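Local coordinates for inorganic pyrophosphatase (Ehrlichia chaffeensis, PDB 3LO0), which probably hydrolyses inorganic pyrophosphate to two phosphate ions with the help of magnesium, as a homohexameric member of the PPase family, at residues L128-H133 / S146-S151. Sequence-based numbering, arbitrary orientation.
Sequences LAVPTH and SDFPVS
Phe148 reaches Leu128 and Val130 with three consecutive ring atoms, CD1, CE1 and CZ, bridging a gap that leaves even the nearest alpha carbons, those of Val130 and Phe148, 10.7 Å apart. Phenylalanine suits this place because its rigid, apolar ring is long enough to span the distance between the backbones and to pack among other buried apolar groups; no hydrogen bond joins the two segments. The CB of Phe148 points toward the strand, and CG, anti to the carbonyl carbon and beside the backbone N (chi1 -80°), carries the ring toward Leu128 and Val130. Neither CB nor CG is in contact with the strand residues; contact begins at CD1, which lies 3.8 Å from Leu128 CD2. CE1 is shared, packing at 3.8 Å from Leu128 CD2 and at 4.0 Å from Val130 CG1. At the far end CZ meets Val130 CG1 at 3.7 Å, and both methyls approach the ring obliquely.

Residues 128-131 are the last part of strand 124-131 in the curled beta-barrel core of the soluble PPase fold, while Phe148 sits just before helix 150-162, whose N-cap is Pro149. Leu128 and Val130 alternate with Ala129, whose CB points away, so two branched apolar side chains present one face of the strand to the aromatic ring. The leucine extends with CG anti to its own nitrogen (chi1 179°), bringing CD2 up to CD1 and CE1; its side chain also packs on Leu153 and Ile156 of the helix. The Val130 and Phe148 side chains run past each other in opposite directions, and the short valine needs only its CG1 methyl to meet the ring's far end. Around the same ring, Phe152 forms an edge-to-face pair, Ile142 packs against it, and Tyr138 of a second subunit of the hexamer packs on Phe148.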
ATOM      1  N   LEU A 128     -16.421 -13.230  17.114  1.00 20.34           N
ATOM      2  CA  LEU A 128     -14.999 -12.884  17.110  1.00 19.40           C
ATOM      3  C   LEU A 128     -14.211 -14.188  17.147  1.00 19.41           C
ATOM      4  O   LEU A 128     -14.410 -15.038  18.007  1.00 19.58           O
ATOM      5  CB  LEU A 128     -14.599 -12.004  18.308  1.00 20.14           C
ATOM      6  CG  LEU A 128     -13.110 -11.608  18.394  1.00 20.27           C
ATOM      7  CD1 LEU A 128     -12.737 -10.731  17.200  1.00 19.93           C
ATOM      8  CD2 LEU A 128     -12.731 -10.971  19.804  1.00 22.04           C
ATOM      9  N   ALA A 129     -13.286 -14.347  16.211  1.00 19.70           N
ATOM     10  CA  ALA A 129     -12.521 -15.580  16.098  1.00 19.26           C
ATOM     11  C   ALA A 129     -11.080 -15.242  15.784  1.00 19.31           C
ATOM     12  O   ALA A 129     -10.766 -14.107  15.392  1.00 19.91           O
ATOM     13  CB  ALA A 129     -13.136 -16.489  14.980  1.00 18.90           C
ATOM     14  N   VAL A 130     -10.205 -16.223  15.981  1.00 19.68           N
ATOM     15  CA  VAL A 130      -8.811 -16.092  15.672  1.00 19.38           C
ATOM     16  C   VAL A 130      -8.406 -17.239  14.784  1.00 20.17           C
ATOM     17  O   VAL A 130      -9.098 -18.254  14.739  1.00 19.74           O
ATOM     18  CB  VAL A 130      -7.926 -16.083  16.914  1.00 19.87           C
ATOM     19  CG1 VAL A 130      -8.257 -14.878  17.800  1.00 18.55           C
ATOM     20  CG2 VAL A 130      -8.022 -17.470  17.667  1.00 18.41           C
ATOM     21  N   PRO A 131      -7.308 -17.071  14.057  1.00 20.68           N
ATOM     22  CA  PRO A 131      -6.818 -18.176  13.234  1.00 21.95           C
ATOM     23  C   PRO A 131      -6.452 -19.398  14.085  1.00 22.12           C
ATOM     24  O   PRO A 131      -5.988 -19.252  15.233  1.00 22.39           O
ATOM     25  CB  PRO A 131      -5.585 -17.597  12.558  1.00 22.44           C
ATOM     26  CG  PRO A 131      -5.779 -16.090  12.587  1.00 20.74           C
ATOM     27  CD  PRO A 131      -6.492 -15.852  13.884  1.00 21.53           C
ATOM     28  N   THR A 132      -6.647 -20.591  13.537  1.00 22.92           N
ATOM     29  CA  THR A 132      -6.298 -21.791  14.270  1.00 24.41           C
ATOM     30  C   THR A 132      -4.781 -21.909  14.365  1.00 25.90           C
ATOM     31  O   THR A 132      -4.049 -21.297  13.585  1.00 24.26           O
ATOM     32  CB  THR A 132      -6.873 -23.062  13.623  1.00 24.48           C
ATOM     33  OG1 THR A 132      -6.338 -23.205  12.310  1.00 25.78           O
ATOM     34  CG2 THR A 132      -8.381 -22.948  13.534  1.00 24.63           C
ATOM     35  N   HIS A 133      -4.329 -22.753  15.290  1.00 27.85           N
ATOM     36  CA  HIS A 133      -2.912 -22.877  15.594  1.00 29.10           C
ATOM     37  C   HIS A 133      -2.120 -23.303  14.364  1.00 30.09           C
ATOM     38  O   HIS A 133      -0.963 -22.924  14.203  1.00 30.03           O
ATOM     39  CB  HIS A 133      -2.674 -23.829  16.763  1.00 31.06           C
ATOM     40  CG  HIS A 133      -2.787 -25.275  16.413  1.00 35.12           C
ATOM     41  ND1 HIS A 133      -1.694 -26.032  16.036  1.00 41.87           N
ATOM     42  CD2 HIS A 133      -3.850 -26.114  16.410  1.00 39.86           C
ATOM     43  CE1 HIS A 133      -2.085 -27.275  15.805  1.00 43.43           C
ATOM     44  NE2 HIS A 133      -3.386 -27.354  16.026  1.00 43.48           N
ATOM     45  N   SER A 146     -12.016 -12.191  26.227  1.00 32.79           N
ATOM     46  CA  SER A 146     -11.430 -11.387  27.306  1.00 34.44           C
ATOM     47  C   SER A 146      -9.893 -11.527  27.406  1.00 35.55           C
ATOM     48  O   SER A 146      -9.231 -10.725  28.097  1.00 37.07           O
ATOM     49  CB  SER A 146     -12.114 -11.706  28.648  1.00 35.42           C
ATOM     50  OG  SER A 146     -12.196 -13.097  28.880  1.00 35.10           O
ATOM     51  N   ASP A 147      -9.317 -12.510  26.706  1.00 34.99           N
ATOM     52  CA  ASP A 147      -7.864 -12.623  26.603  1.00 35.14           C
ATOM     53  C   ASP A 147      -7.241 -11.568  25.704  1.00 34.67           C
ATOM     54  O   ASP A 147      -6.030 -11.372  25.781  1.00 35.73           O
ATOM     55  CB  ASP A 147      -7.433 -14.015  26.121  1.00 35.12           C
ATOM     56  CG  ASP A 147      -7.726 -15.105  27.123  1.00 35.70           C
ATOM     57  OD1 ASP A 147      -7.686 -14.832  28.348  1.00 36.82           O
ATOM     58  OD2 ASP A 147      -8.011 -16.245  26.690  1.00 34.11           O
ATOM     59  N   PHE A 148      -8.027 -10.908  24.829  1.00 32.52           N
ATOM     60  CA  PHE A 148      -7.559  -9.725  24.137  1.00 31.71           C
ATOM     61  C   PHE A 148      -7.514  -8.477  25.042  1.00 31.83           C
ATOM     62  O   PHE A 148      -8.320  -8.367  25.954  1.00 31.39           O
ATOM     63  CB  PHE A 148      -8.460  -9.350  22.962  1.00 30.69           C
ATOM     64  CG  PHE A 148      -8.221 -10.152  21.719  1.00 29.93           C
ATOM     65  CD1 PHE A 148      -9.217 -10.980  21.210  1.00 26.50           C
ATOM     66  CD2 PHE A 148      -7.007 -10.080  21.056  1.00 30.30           C
ATOM     67  CE1 PHE A 148      -8.989 -11.703  20.040  1.00 27.25           C
ATOM     68  CE2 PHE A 148      -6.781 -10.799  19.901  1.00 31.21           C
ATOM     69  CZ  PHE A 148      -7.785 -11.604  19.384  1.00 28.48           C
ATOM     70  N   PRO A 149      -6.641  -7.502  24.720  1.00 31.41           N
ATOM     71  CA  PRO A 149      -6.687  -6.196  25.389  1.00 32.52           C
ATOM     72  C   PRO A 149      -8.075  -5.549  25.303  1.00 32.75           C
ATOM     73  O   PRO A 149      -8.682  -5.570  24.244  1.00 31.64           O
ATOM     74  CB  PRO A 149      -5.678  -5.355  24.581  1.00 32.59           C
ATOM     75  CG  PRO A 149      -4.726  -6.377  23.979  1.00 31.06           C
ATOM     76  CD  PRO A 149      -5.600  -7.548  23.674  1.00 30.75           C
ATOM     77  N   VAL A 150      -8.553  -4.949  26.395  1.00 33.63           N
ATOM     78  CA  VAL A 150      -9.872  -4.312  26.394  1.00 34.52           C
ATOM     79  C   VAL A 150      -9.945  -3.187  25.361  1.00 34.13           C
ATOM     80  O   VAL A 150     -10.992  -2.969  24.734  1.00 34.77           O
ATOM     81  CB  VAL A 150     -10.276  -3.814  27.820  1.00 36.56           C
ATOM     82  CG1 VAL A 150      -9.461  -2.546  28.249  1.00 36.51           C
ATOM     83  CG2 VAL A 150     -11.799  -3.589  27.914  1.00 38.85           C
ATOM     84  N   SER A 151      -8.828  -2.502  25.127  1.00 33.99           N
ATOM     85  CA  SER A 151      -8.812  -1.447  24.119  1.00 33.46           C
ATOM     86  C   SER A 151      -9.197  -1.990  22.747  1.00 31.73           C
ATOM     87  O   SER A 151      -9.894  -1.333  21.983  1.00 32.63           O
ATOM     88  CB  SER A 151      -7.440  -0.738  24.055  1.00 34.84           C
ATOM     89  OG  SER A 151      -6.352  -1.651  23.999  1.00 35.66           O
TER